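Local coordinates for protein RIF2 (Saccharomyces cerevisiae, PDB 4BJ1), which interacts with RIF1 and the C terminus of RAP1 and takes part in transcriptional silencing and the regulation of telomere length, at residues M16-L21 with I287-R292; S29-L34 with F216-L221; D144-F149 with N183-V188; F171-S176 with K206-T211; M233-F238 with S247-V252. All blocks are in the same frame, centred on the assembly; numbering follows the deposited sequence.

Interaction 1: M16-L21 with I287-R292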
# COMPACT_ATOMS: atom_id res chain seq x y z
N MET A 16 7.18 -1.06 -5.30
CA MET A 16 5.98 -0.31 -5.68
C MET A 16 4.89 -1.24 -6.20
O MET A 16 3.70 -1.00 -5.95
CB MET A 16 6.32 0.78 -6.70
CG MET A 16 6.90 2.03 -6.09
SD MET A 16 7.17 3.30 -7.35
CE MET A 16 7.88 4.57 -6.39
N ALA A 17 5.30 -2.29 -6.94
CA ALA A 17 4.41 -3.29 -7.50
C ALA A 17 3.84 -4.10 -6.34
O ALA A 17 2.63 -4.33 -6.30
CB ALA A 17 5.15 -4.19 -8.48
N LEU A 18 4.68 -4.48 -5.37
CA LEU A 18 4.22 -5.22 -4.21
C LEU A 18 3.19 -4.46 -3.40
O LEU A 18 2.12 -5.01 -3.13
CB LEU A 18 5.37 -5.71 -3.37
CG LEU A 18 5.88 -7.05 -3.85
CD1 LEU A 18 7.38 -7.14 -3.75
CD2 LEU A 18 5.18 -8.20 -3.12
N GLN A 19 3.44 -3.16 -3.15
CA GLN A 19 2.47 -2.31 -2.45
C GLN A 19 1.18 -2.13 -3.27
O GLN A 19 0.11 -2.27 -2.69
CB GLN A 19 3.07 -0.96 -2.15
CG GLN A 19 2.25 -0.12 -1.20
CD GLN A 19 2.43 1.32 -1.54
OE1 GLN A 19 2.54 1.69 -2.70
NE2 GLN A 19 2.49 2.16 -0.53
N GLU A 20 1.27 -1.90 -4.61
CA GLU A 20 0.06 -1.73 -5.40
C GLU A 20 -0.75 -2.98 -5.51
O GLU A 20 -1.97 -2.89 -5.42
CB GLU A 20 0.29 -1.11 -6.78
CG GLU A 20 -1.00 -0.45 -7.24
CD GLU A 20 -1.04 0.42 -8.49
OE1 GLU A 20 0.03 0.63 -9.10
OE2 GLU A 20 -2.15 0.87 -8.86
N LEU A 21 -0.11 -4.15 -5.68
CA LEU A 21 -0.80 -5.43 -5.77
C LEU A 21 -1.55 -5.64 -4.43
O LEU A 21 -2.75 -5.94 -4.45
CB LEU A 21 0.20 -6.56 -6.11
CG LEU A 21 -0.34 -7.96 -6.46
CD1 LEU A 21 -1.19 -7.96 -7.75
CD2 LEU A 21 0.81 -8.92 -6.63
N ILE A 287 5.99 -14.33 -8.22
CA ILE A 287 6.75 -13.95 -9.42
C ILE A 287 7.48 -12.62 -9.19
O ILE A 287 8.66 -12.54 -9.52
CB ILE A 287 5.99 -13.98 -10.77
CG1 ILE A 287 4.85 -12.95 -10.83
CG2 ILE A 287 5.50 -15.40 -11.13
CD1 ILE A 287 4.29 -12.71 -12.16
N ILE A 288 6.81 -11.62 -8.56
CA ILE A 288 7.44 -10.31 -8.27
C ILE A 288 8.60 -10.48 -7.30
O ILE A 288 9.70 -10.10 -7.64
CB ILE A 288 6.42 -9.19 -7.83
CG1 ILE A 288 5.34 -8.96 -8.94
CG2 ILE A 288 7.15 -7.89 -7.48
CD1 ILE A 288 4.11 -8.32 -8.55
N VAL A 289 8.35 -11.07 -6.12
CA VAL A 289 9.33 -11.32 -5.05
C VAL A 289 10.55 -12.13 -5.58
O VAL A 289 11.68 -11.65 -5.45
CB VAL A 289 8.66 -11.96 -3.81
CG1 VAL A 289 9.66 -12.71 -2.94
CG2 VAL A 289 7.93 -10.91 -2.98
N GLN A 290 10.31 -13.31 -6.21
CA GLN A 290 11.37 -14.18 -6.74
C GLN A 290 12.22 -13.60 -7.86
O GLN A 290 13.33 -14.06 -8.04
CB GLN A 290 10.80 -15.50 -7.22
CG GLN A 290 10.17 -16.36 -6.14
CD GLN A 290 9.21 -17.37 -6.73
OE1 GLN A 290 8.44 -17.99 -6.00
NE2 GLN A 290 9.22 -17.54 -8.07
N SER A 291 11.69 -12.64 -8.63
CA SER A 291 12.44 -12.03 -9.72
C SER A 291 13.45 -11.04 -9.17
O SER A 291 13.11 -10.26 -8.28
CB SER A 291 11.52 -11.33 -10.71
OG SER A 291 10.67 -12.27 -11.34
N ARG A 292 14.69 -11.07 -9.70
CA ARG A 292 15.76 -10.18 -9.26
C ARG A 292 16.03 -9.05 -10.26
O ARG A 292 16.71 -8.08 -9.92
CB ARG A 292 17.01 -10.98 -8.91
CG ARG A 292 16.83 -11.77 -7.61
CD ARG A 292 18.15 -12.31 -7.07
NE ARG A 292 19.07 -11.24 -6.69
CZ ARG A 292 20.36 -11.42 -6.45
NH1 ARG A 292 20.90 -12.63 -6.55
NH2 ARG A 292 21.13 -10.39 -6.11
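Ala17, Leu18 and Leu21 of helix 10-26 meet Ile288 and Val289 near the end of helix 276-290. This is buried, wholly apolar helix-helix packing. It sets the N-terminal helix against the last turn of a helix of the AAA+ lid. Ile288 is central. Its CB points at helix 10-26, and the side chain forks there. Ile288 CG2 lies 3.8 Å from Leu18 CD1 and 3.9 Å from Leu18 CG. The other branch runs through CG1, which stands anti to the carbonyl carbon (chi1 -59°), to CD1. Ile288 CD1 meets Leu21 CD2 at 3.9 Å and Ala17 CB at 4.3 Å. The side chains of Leu18 and Ile288 run antiparallel past one another. Leu18 and Val289 instead cross at about a right angle, with Leu18 CD2 3.9 Å from Val289 CG2. The subunit interface lies close by: Leu18 packs on Leu18 of the second subunit, and Val289 on Thr285 of that subunit. Where helix 276-290 ends, Ile287 O takes two bonds from Ser291. Ser291 OG reaches Ile287 O at 2.7 Å and Ser291 N at 3.2 Å, from opposite faces of the carbonyl plane.

Interaction 2: S29-L34 with F216-L221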
# COMPACT_ATOMS: atom_id res chain seq x y z
N SER A 29 -13.59 -0.98 -4.67
CA SER A 29 -14.05 -0.06 -5.70
C SER A 29 -15.11 -0.70 -6.58
O SER A 29 -15.90 0.01 -7.20
CB SER A 29 -12.89 0.43 -6.56
OG SER A 29 -11.83 0.94 -5.76
N TYR A 30 -15.14 -2.06 -6.63
CA TYR A 30 -16.14 -2.83 -7.38
C TYR A 30 -17.53 -2.65 -6.75
O TYR A 30 -18.54 -2.77 -7.43
CB TYR A 30 -15.76 -4.32 -7.51
CG TYR A 30 -15.54 -5.06 -6.21
CD1 TYR A 30 -16.58 -5.73 -5.58
CD2 TYR A 30 -14.27 -5.17 -5.66
CE1 TYR A 30 -16.37 -6.46 -4.40
CE2 TYR A 30 -14.05 -5.87 -4.47
CZ TYR A 30 -15.10 -6.53 -3.85
OH TYR A 30 -14.88 -7.23 -2.70
N VAL A 31 -17.55 -2.33 -5.44
CA VAL A 31 -18.75 -2.06 -4.66
C VAL A 31 -18.68 -0.59 -4.10
O VAL A 31 -18.42 -0.37 -2.91
CB VAL A 31 -19.02 -3.19 -3.63
CG1 VAL A 31 -17.85 -3.42 -2.67
CG2 VAL A 31 -20.33 -2.98 -2.89
N PRO A 32 -18.88 0.45 -4.97
CA PRO A 32 -18.79 1.85 -4.49
C PRO A 32 -19.80 2.20 -3.41
O PRO A 32 -19.54 3.08 -2.59
CB PRO A 32 -19.01 2.67 -5.76
CG PRO A 32 -19.75 1.77 -6.67
CD PRO A 32 -19.20 0.41 -6.41
N SER A 33 -20.94 1.50 -3.41
CA SER A 33 -22.02 1.64 -2.45
C SER A 33 -21.55 1.31 -1.03
O SER A 33 -22.09 1.87 -0.08
CB SER A 33 -23.19 0.73 -2.83
OG SER A 33 -22.76 -0.53 -3.29
N LEU A 34 -20.52 0.43 -0.89
CA LEU A 34 -19.97 0.01 0.40
C LEU A 34 -19.21 1.11 1.13
O LEU A 34 -19.47 1.34 2.31
CB LEU A 34 -19.11 -1.26 0.27
CG LEU A 34 -18.37 -1.75 1.53
CD1 LEU A 34 -19.34 -2.27 2.58
CD2 LEU A 34 -17.33 -2.77 1.18
N PHE A 216 -25.67 -5.40 4.74
CA PHE A 216 -24.94 -5.14 3.51
C PHE A 216 -24.71 -6.43 2.73
O PHE A 216 -23.97 -7.32 3.19
CB PHE A 216 -23.65 -4.34 3.72
CG PHE A 216 -23.20 -3.74 2.40
CD1 PHE A 216 -23.73 -2.54 1.94
CD2 PHE A 216 -22.29 -4.42 1.59
CE1 PHE A 216 -23.35 -2.02 0.71
CE2 PHE A 216 -21.90 -3.89 0.36
CZ PHE A 216 -22.43 -2.70 -0.08
N GLU A 217 -25.38 -6.54 1.57
CA GLU A 217 -25.33 -7.69 0.68
C GLU A 217 -24.14 -7.58 -0.27
O GLU A 217 -24.13 -6.75 -1.19
CB GLU A 217 -26.66 -7.84 -0.08
CG GLU A 217 -26.93 -9.24 -0.63
CD GLU A 217 -27.28 -10.32 0.38
OE1 GLU A 217 -28.12 -10.06 1.27
OE2 GLU A 217 -26.72 -11.43 0.26
N MET A 218 -23.13 -8.41 -0.04
CA MET A 218 -21.94 -8.45 -0.86
C MET A 218 -22.30 -8.98 -2.25
O MET A 218 -22.86 -10.08 -2.38
CB MET A 218 -20.85 -9.29 -0.17
CG MET A 218 -19.48 -8.70 -0.30
SD MET A 218 -19.37 -7.03 0.38
CE MET A 218 -17.86 -6.51 -0.38
N PRO A 219 -22.10 -8.16 -3.31
CA PRO A 219 -22.51 -8.58 -4.67
C PRO A 219 -21.75 -9.79 -5.21
O PRO A 219 -20.52 -9.88 -5.07
CB PRO A 219 -22.26 -7.32 -5.51
CG PRO A 219 -21.15 -6.59 -4.78
CD PRO A 219 -21.47 -6.81 -3.33
N ILE A 220 -22.49 -10.72 -5.83
CA ILE A 220 -21.92 -11.91 -6.45
C ILE A 220 -21.49 -11.42 -7.83
O ILE A 220 -22.33 -10.90 -8.58
CB ILE A 220 -22.91 -13.11 -6.56
CG1 ILE A 220 -23.80 -13.29 -5.29
CG2 ILE A 220 -22.20 -14.41 -6.96
CD1 ILE A 220 -23.12 -13.67 -3.97
N LEU A 221 -20.19 -11.52 -8.14
CA LEU A 221 -19.72 -11.06 -9.44
C LEU A 221 -20.00 -12.10 -10.49
O LEU A 221 -19.93 -13.30 -10.21
CB LEU A 221 -18.22 -10.74 -9.42
CG LEU A 221 -17.71 -9.55 -8.59
CD1 LEU A 221 -16.23 -9.38 -8.78
CD2 LEU A 221 -18.39 -8.25 -8.99
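Tyr30, Val31 and Leu34 pack on Phe216, Met218 and Pro219 in an apolar contact without hydrogen bonds across it. It joins the start of helix 32-42 to the end of strand 213-217, the last strand on one side of the sheet in this chain. The Phe216 ring has the largest share of the packing. Leu34 CG is anti to the backbone N (chi1 175°), and from it CD1 lies over one face, 3.9 Å from the centroid of the Phe216 ring and 17° off the normal, a CH-pi contact. Val31 CG2 sits at the ring edge, in plane, 3.5 Å from Phe216 CZ. Ser33 OG is at the edge too. The Met218 chain bends at chi2, and its CE lies 3.8 Å from both Tyr30 OH and Val31 CG1. Met218 also touches Gln60 and Ile64 of helix 58-74. After Pro219 the chain runs on into helix 223-233. A strand order of 2-3-4-1-5 with a lid following the fifth strand is typical of the AAA+ fold.

Interaction 3: D144-F149 with N183-V188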
# COMPACT_ATOMS: atom_id res chain seq x y z
N ASP A 144 -16.17 11.37 24.65
CA ASP A 144 -16.91 10.44 23.82
C ASP A 144 -16.03 9.25 23.40
O ASP A 144 -14.85 9.43 23.12
CB ASP A 144 -17.48 11.15 22.58
CG ASP A 144 -18.42 12.30 22.89
OD1 ASP A 144 -19.47 12.06 23.53
OD2 ASP A 144 -18.13 13.44 22.45
N HIS A 145 -16.61 8.05 23.35
CA HIS A 145 -15.90 6.83 22.95
C HIS A 145 -16.76 6.04 22.01
O HIS A 145 -17.98 6.17 22.04
CB HIS A 145 -15.58 5.94 24.17
CG HIS A 145 -14.90 6.66 25.28
ND1 HIS A 145 -13.52 6.72 25.35
CD2 HIS A 145 -15.42 7.37 26.31
CE1 HIS A 145 -13.25 7.44 26.44
NE2 HIS A 145 -14.37 7.86 27.05
N ILE A 146 -16.13 5.20 21.17
CA ILE A 146 -16.79 4.31 20.23
C ILE A 146 -16.17 2.94 20.44
O ILE A 146 -14.95 2.79 20.33
CB ILE A 146 -16.72 4.77 18.75
CG1 ILE A 146 -17.66 5.97 18.50
CG2 ILE A 146 -17.06 3.61 17.80
CD1 ILE A 146 -17.46 6.70 17.12
N VAL A 147 -17.02 1.97 20.75
CA VAL A 147 -16.63 0.60 20.95
C VAL A 147 -17.02 -0.11 19.68
O VAL A 147 -18.19 -0.06 19.29
CB VAL A 147 -17.36 -0.03 22.13
CG1 VAL A 147 -16.54 -1.15 22.72
CG2 VAL A 147 -17.68 1.00 23.18
N TYR A 148 -16.05 -0.75 19.00
CA TYR A 148 -16.33 -1.50 17.79
C TYR A 148 -16.15 -2.94 18.14
O TYR A 148 -15.04 -3.37 18.43
CB TYR A 148 -15.45 -1.04 16.60
CG TYR A 148 -15.08 -2.12 15.60
CD1 TYR A 148 -16.07 -2.87 14.94
CD2 TYR A 148 -13.75 -2.38 15.28
CE1 TYR A 148 -15.73 -3.88 14.04
CE2 TYR A 148 -13.40 -3.37 14.36
CZ TYR A 148 -14.39 -4.11 13.74
OH TYR A 148 -14.02 -5.07 12.81
N PHE A 149 -17.29 -3.66 18.19
CA PHE A 149 -17.37 -5.09 18.47
C PHE A 149 -17.37 -5.79 17.14
O PHE A 149 -18.16 -5.45 16.26
CB PHE A 149 -18.66 -5.42 19.24
CG PHE A 149 -18.82 -4.76 20.58
CD1 PHE A 149 -18.35 -5.37 21.74
CD2 PHE A 149 -19.52 -3.55 20.70
CE1 PHE A 149 -18.54 -4.77 22.99
CE2 PHE A 149 -19.68 -2.94 21.95
CZ PHE A 149 -19.21 -3.56 23.08
N ASN A 183 -22.37 9.58 25.30
CA ASN A 183 -20.90 9.66 25.32
C ASN A 183 -20.23 8.35 24.96
O ASN A 183 -19.04 8.34 24.73
CB ASN A 183 -20.34 10.25 26.63
CG ASN A 183 -20.90 11.62 26.96
OD1 ASN A 183 -21.57 11.81 28.00
ND2 ASN A 183 -20.68 12.58 26.05
N ILE A 184 -20.99 7.25 24.87
CA ILE A 184 -20.51 5.93 24.42
C ILE A 184 -21.45 5.41 23.33
O ILE A 184 -22.68 5.33 23.55
CB ILE A 184 -20.31 4.87 25.55
CG1 ILE A 184 -19.36 5.35 26.64
CG2 ILE A 184 -19.78 3.57 24.97
CD1 ILE A 184 -19.73 4.81 27.95
N ALA A 185 -20.87 5.06 22.16
CA ALA A 185 -21.58 4.51 20.99
C ALA A 185 -20.98 3.18 20.63
O ALA A 185 -19.79 2.97 20.85
CB ALA A 185 -21.47 5.46 19.81
N PHE A 186 -21.79 2.26 20.09
CA PHE A 186 -21.29 0.96 19.70
C PHE A 186 -21.56 0.67 18.26
O PHE A 186 -22.59 1.07 17.73
CB PHE A 186 -21.83 -0.16 20.60
CG PHE A 186 -23.33 -0.40 20.58
CD1 PHE A 186 -23.92 -1.15 19.57
CD2 PHE A 186 -24.13 0.01 21.65
CE1 PHE A 186 -25.30 -1.41 19.58
CE2 PHE A 186 -25.50 -0.24 21.66
CZ PHE A 186 -26.08 -0.96 20.63
N LYS A 187 -20.63 -0.03 17.63
CA LYS A 187 -20.71 -0.45 16.24
C LYS A 187 -20.46 -1.94 16.24
O LYS A 187 -19.32 -2.37 16.42
CB LYS A 187 -19.70 0.30 15.33
CG LYS A 187 -19.58 1.82 15.55
CD LYS A 187 -20.81 2.65 15.14
CE LYS A 187 -20.54 4.12 15.39
NZ LYS A 187 -21.42 5.02 14.60
N VAL A 188 -21.54 -2.73 16.16
CA VAL A 188 -21.45 -4.19 16.13
C VAL A 188 -21.35 -4.57 14.65
O VAL A 188 -22.22 -4.18 13.86
CB VAL A 188 -22.62 -4.89 16.85
CG1 VAL A 188 -22.44 -6.39 16.87
CG2 VAL A 188 -22.76 -4.37 18.26
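Asp144 and Asn183 pair side chain to side chain where two parallel strands, 145-153 and 184-192, begin. Asn183 ND2 gives a nearly straight bond (169°) to Asp144 OD1 at 2.8 Å. Asp144 OD1 lies close to the amide plane of Asn183, but ND2 meets it from above the carboxylate plane, 37° out of it. Asp144 CG lies beside the backbone N (chi1 -60°), where OD1 can meet Asn183 ND2. An alanine here would probably leave Asn183 ND2 without this acceptor and its amide freer to turn. Beyond the pair, five backbone bonds run in parallel register, from His145 N to Asn183 O at 2.8 Å through Phe149 N to Lys187 O at 3.0 Å. On one face, Val147 CG2 meets Ile184 CG2 at 3.8 Å. On that face too, the Phe149 ring turns its edge to Phe186 CB, with CE2 3.8 Å away. Phe186 CG stands between the backbone N and the carbonyl carbon, and the ring leads away from strand 145-153. On the other face, Ile146 CG2 touches Lys187 CG at 3.8 Å. With helix 165-180 between them, the strands form a beta-alpha-beta unit of the AAA+ sheet. The Lys187 chain bends at chi2, and NZ bonds Asn41 O and Lys46 O. Backbone carbonyls thus satisfy this buried amine, and would probably stabilise its positive charge.

Interaction 4: F171-S176 with K206-T211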
# COMPACT_ATOMS: atom_id res chain seq x y z
N PHE A 171 -23.67 -10.33 26.20
CA PHE A 171 -23.27 -9.37 25.17
C PHE A 171 -24.37 -8.35 24.91
O PHE A 171 -24.07 -7.16 24.93
CB PHE A 171 -22.84 -10.09 23.87
CG PHE A 171 -22.44 -9.23 22.68
CD1 PHE A 171 -21.68 -8.07 22.87
CD2 PHE A 171 -22.76 -9.60 21.39
CE1 PHE A 171 -21.30 -7.29 21.77
CE2 PHE A 171 -22.39 -8.81 20.30
CZ PHE A 171 -21.64 -7.67 20.50
N ILE A 172 -25.62 -8.82 24.69
CA ILE A 172 -26.78 -7.95 24.45
C ILE A 172 -27.10 -7.10 25.71
O ILE A 172 -27.69 -6.01 25.59
CB ILE A 172 -28.01 -8.74 23.90
CG1 ILE A 172 -27.64 -9.53 22.63
CG2 ILE A 172 -29.20 -7.81 23.63
CD1 ILE A 172 -28.64 -10.67 22.32
N ASN A 173 -26.65 -7.56 26.89
CA ASN A 173 -26.76 -6.85 28.16
C ASN A 173 -25.78 -5.64 28.19
O ASN A 173 -26.17 -4.53 28.56
CB ASN A 173 -26.54 -7.80 29.33
CG ASN A 173 -27.68 -8.78 29.58
OD1 ASN A 173 -28.74 -8.77 28.92
ND2 ASN A 173 -27.46 -9.69 30.51
N VAL A 174 -24.52 -5.87 27.76
CA VAL A 174 -23.51 -4.82 27.65
C VAL A 174 -24.01 -3.82 26.61
O VAL A 174 -24.02 -2.61 26.87
CB VAL A 174 -22.09 -5.37 27.32
CG1 VAL A 174 -21.10 -4.24 27.07
CG2 VAL A 174 -21.58 -6.26 28.45
N LEU A 175 -24.50 -4.32 25.47
CA LEU A 175 -25.00 -3.43 24.42
C LEU A 175 -26.15 -2.55 24.90
O LEU A 175 -26.12 -1.35 24.62
CB LEU A 175 -25.35 -4.18 23.12
CG LEU A 175 -24.22 -4.85 22.36
CD1 LEU A 175 -24.75 -5.54 21.17
CD2 LEU A 175 -23.17 -3.86 21.93
N SER A 176 -27.12 -3.10 25.67
CA SER A 176 -28.24 -2.29 26.16
C SER A 176 -27.77 -1.22 27.18
O SER A 176 -28.37 -0.15 27.24
CB SER A 176 -29.39 -3.15 26.69
OG SER A 176 -29.14 -3.72 27.96
N LYS A 206 -32.35 -8.06 17.49
CA LYS A 206 -33.55 -7.28 17.14
C LYS A 206 -34.55 -7.21 18.31
O LYS A 206 -35.02 -6.11 18.65
CB LYS A 206 -34.21 -7.83 15.87
N LYS A 207 -34.84 -8.37 18.95
CA LYS A 207 -35.80 -8.51 20.05
C LYS A 207 -35.42 -7.81 21.35
O LYS A 207 -36.30 -7.23 22.00
CB LYS A 207 -36.10 -9.99 20.33
N LYS A 208 -34.14 -7.89 21.75
CA LYS A 208 -33.66 -7.34 23.03
C LYS A 208 -33.11 -5.88 22.99
O LYS A 208 -32.97 -5.26 24.05
CB LYS A 208 -32.61 -8.29 23.64
CG LYS A 208 -33.16 -9.55 24.32
CD LYS A 208 -32.05 -10.45 24.92
CE LYS A 208 -31.36 -9.91 26.16
NZ LYS A 208 -32.25 -9.88 27.35
N LEU A 209 -32.78 -5.34 21.79
CA LEU A 209 -32.22 -3.98 21.67
C LEU A 209 -33.12 -2.96 20.97
O LEU A 209 -34.04 -3.34 20.23
CB LEU A 209 -30.83 -3.99 21.00
CG LEU A 209 -29.68 -4.68 21.73
CD1 LEU A 209 -28.43 -4.60 20.90
CD2 LEU A 209 -29.41 -4.06 23.08
N ASN A 210 -32.81 -1.66 21.19
CA ASN A 210 -33.53 -0.53 20.61
C ASN A 210 -32.85 0.01 19.37
O ASN A 210 -33.45 0.77 18.61
CB ASN A 210 -33.79 0.55 21.67
CG ASN A 210 -34.89 0.16 22.64
OD1 ASN A 210 -34.70 0.13 23.86
ND2 ASN A 210 -36.08 -0.17 22.13
N THR A 211 -31.61 -0.44 19.12
CA THR A 211 -30.84 -0.06 17.94
C THR A 211 -31.26 -0.98 16.80
O THR A 211 -31.19 -2.20 16.94
CB THR A 211 -29.35 -0.07 18.27
OG1 THR A 211 -29.03 1.15 18.95
CG2 THR A 211 -28.47 -0.24 17.04
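Leu175 gives its backbone N to Phe171 O at 2.9 Å, the shortest polar bond within the two segments, and packs its side chain on Leu209. Ser176 N bonds Ile172 O at 3.0 Å in the same helix, 165-180. Leu209 CD2 lies beside this second bond, 3.6 Å from both Ser176 N and Ile172 O. Leu209 CD1 meets Leu175 CD1 at 3.8 Å, the two side chains crossing at about a right angle. Leu209 CG stands beside its own backbone N (chi1 -65°), and touches Ile172 CG2 at 3.7 Å. That methyl also packs on Lys208 CB. An alanine in place of Leu209 would probably open a gap beside Ile172, Leu175 and Ser176, where its two methyls now sit. Leu209 is the first residue past helix 199-208. Glu179 of helix 165-180 bonds Asn210 N and Thr211 OG1, tying the next turn to that helix. Leu175 also packs on Phe186 and Val188. Consecutive helices packed side by side on one face of a parallel sheet are typical of the ASCE fold.

Interaction 5: M233-F238 with S247-V252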
# COMPACT_ATOMS: atom_id res chain seq x y z
N MET A 233 -6.39 -5.97 -11.08
CA MET A 233 -5.54 -6.30 -9.94
C MET A 233 -4.05 -6.32 -10.29
O MET A 233 -3.24 -5.90 -9.47
CB MET A 233 -5.99 -7.62 -9.30
CG MET A 233 -5.50 -7.81 -7.87
SD MET A 233 -5.92 -9.43 -7.20
CE MET A 233 -4.37 -10.03 -6.98
N ILE A 234 -3.69 -6.82 -11.50
CA ILE A 234 -2.29 -6.93 -11.90
C ILE A 234 -1.86 -5.78 -12.85
O ILE A 234 -0.77 -5.82 -13.42
CB ILE A 234 -1.98 -8.34 -12.42
CG1 ILE A 234 -2.79 -8.66 -13.71
CG2 ILE A 234 -2.22 -9.36 -11.30
CD1 ILE A 234 -2.42 -9.98 -14.43
N LYS A 235 -2.69 -4.73 -12.98
CA LYS A 235 -2.34 -3.54 -13.75
C LYS A 235 -1.92 -2.51 -12.72
O LYS A 235 -2.62 -2.32 -11.70
CB LYS A 235 -3.53 -3.00 -14.59
CG LYS A 235 -4.08 -3.94 -15.66
CD LYS A 235 -3.11 -4.30 -16.79
CE LYS A 235 -3.83 -5.03 -17.89
NZ LYS A 235 -4.65 -4.12 -18.74
N PHE A 236 -0.75 -1.90 -12.94
CA PHE A 236 -0.21 -0.92 -12.02
C PHE A 236 -0.30 0.50 -12.55
O PHE A 236 -0.23 0.73 -13.77
CB PHE A 236 1.21 -1.28 -11.58
CG PHE A 236 1.37 -2.67 -11.00
CD1 PHE A 236 0.45 -3.16 -10.07
CD2 PHE A 236 2.45 -3.47 -11.34
CE1 PHE A 236 0.60 -4.44 -9.53
CE2 PHE A 236 2.61 -4.74 -10.80
CZ PHE A 236 1.68 -5.22 -9.90
N THR A 237 -0.44 1.46 -11.62
CA THR A 237 -0.62 2.87 -11.92
C THR A 237 0.46 3.81 -11.38
O THR A 237 0.39 5.02 -11.65
CB THR A 237 -2.00 3.35 -11.45
OG1 THR A 237 -2.02 3.41 -10.03
CG2 THR A 237 -3.14 2.52 -12.02
N PHE A 238 1.44 3.28 -10.62
CA PHE A 238 2.53 4.12 -10.08
C PHE A 238 3.45 4.59 -11.22
O PHE A 238 3.51 3.90 -12.23
CB PHE A 238 3.32 3.37 -8.99
CG PHE A 238 3.95 2.09 -9.43
CD1 PHE A 238 5.22 2.08 -10.02
CD2 PHE A 238 3.30 0.87 -9.24
CE1 PHE A 238 5.81 0.89 -10.44
CE2 PHE A 238 3.91 -0.32 -9.60
CZ PHE A 238 5.15 -0.31 -10.23
N SER A 247 5.95 -0.80 -20.46
CA SER A 247 6.44 -2.15 -20.81
C SER A 247 5.68 -3.19 -20.00
O SER A 247 5.16 -4.14 -20.59
CB SER A 247 7.92 -2.30 -20.50
OG SER A 247 8.71 -1.30 -21.11
N TYR A 248 5.64 -3.01 -18.65
CA TYR A 248 4.96 -3.96 -17.80
C TYR A 248 3.47 -4.11 -18.20
O TYR A 248 3.05 -5.23 -18.51
CB TYR A 248 5.14 -3.65 -16.28
CG TYR A 248 4.22 -4.49 -15.42
CD1 TYR A 248 4.57 -5.79 -15.07
CD2 TYR A 248 2.95 -4.04 -15.07
CE1 TYR A 248 3.69 -6.62 -14.37
CE2 TYR A 248 2.06 -4.85 -14.37
CZ TYR A 248 2.43 -6.14 -14.03
OH TYR A 248 1.54 -6.96 -13.39
N ASN A 249 2.71 -3.01 -18.23
CA ASN A 249 1.29 -3.09 -18.54
C ASN A 249 1.00 -3.54 -19.98
O ASN A 249 0.04 -4.28 -20.18
CB ASN A 249 0.56 -1.82 -18.17
CG ASN A 249 0.46 -1.58 -16.69
OD1 ASN A 249 0.23 -2.48 -15.88
ND2 ASN A 249 0.62 -0.34 -16.30
N SER A 250 1.83 -3.15 -20.97
CA SER A 250 1.60 -3.60 -22.34
C SER A 250 1.72 -5.12 -22.45
O SER A 250 0.85 -5.74 -23.07
CB SER A 250 2.55 -2.93 -23.32
OG SER A 250 2.26 -1.55 -23.34
N LEU A 251 2.76 -5.72 -21.80
CA LEU A 251 3.01 -7.16 -21.80
C LEU A 251 1.83 -7.88 -21.22
O LEU A 251 1.34 -8.82 -21.85
CB LEU A 251 4.28 -7.54 -21.01
CG LEU A 251 4.61 -9.04 -21.04
CD1 LEU A 251 5.36 -9.42 -22.29
CD2 LEU A 251 5.37 -9.47 -19.82
N VAL A 252 1.33 -7.41 -20.06
CA VAL A 252 0.16 -7.99 -19.39
C VAL A 252 -1.06 -7.93 -20.32
O VAL A 252 -1.63 -8.97 -20.62
CB VAL A 252 -0.11 -7.40 -17.98
CG1 VAL A 252 -1.30 -8.09 -17.32
CG2 VAL A 252 1.12 -7.48 -17.07
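The rings of Phe236 and Tyr248 lie nearly parallel, 12° apart, but displaced, with little ring overlap. Their centroids are 4.8 Å apart. Phe236 CD2 comes nearest to Tyr248 CE2. With CG anti to the backbone N (chi1 170°), Tyr248 leaves helix 243-257 toward the chain at 233-238. Tyr248 OH gives a 2.6 Å bond to Ile234 O, in the carbonyl plane and on a lone pair. The same hydroxyl also bonds Tyr284 OH of helix 276-290. Ile234 O in turn sits at the edge of the Tyr248 ring and over the centre of the Phe236 ring. All this lies in the helical AAA+ lid, where the loop after helix 223-233 folds back on the next helix. Asn249 grips that loop with both ends of its amide. Asn249 OD1 accepts from Phe236 N at 3.2 Å, and Asn249 ND2 donates to Phe236 O at 2.9 Å; each donor meets a lone pair in the carbonyl plane. Lys235 runs antiparallel past Val252, and its NZ goes on to Thr253 OG1. Ile234 and Val252 meet obliquely, with CD1 of Ile234 3.6 Å from CG1 of Val252.

From the N terminus, helix 10-26 opens interaction 1, which closes only at 287-292 and so encloses the other four. Interaction 2 starts next, at 29-34, and closes at 216-221, at the end of strand 213-217 and just past it. Nested inside it, interactions 3 and 4 cross: strand 145-153, helix 165-180, strand 184-192 and helix 199-208 alternate, and the two contacts touch through Phe149 and Phe171. Interaction 5 follows interaction 2 in series and closes a short loop in the lid. It touches interaction 1 where Glu20 OE1 meets Thr237 N. Interactions 1 and 5 therefore tie the N-terminal helix to the lid, on the opposite side of the chain's centre from interactions 3 and 4.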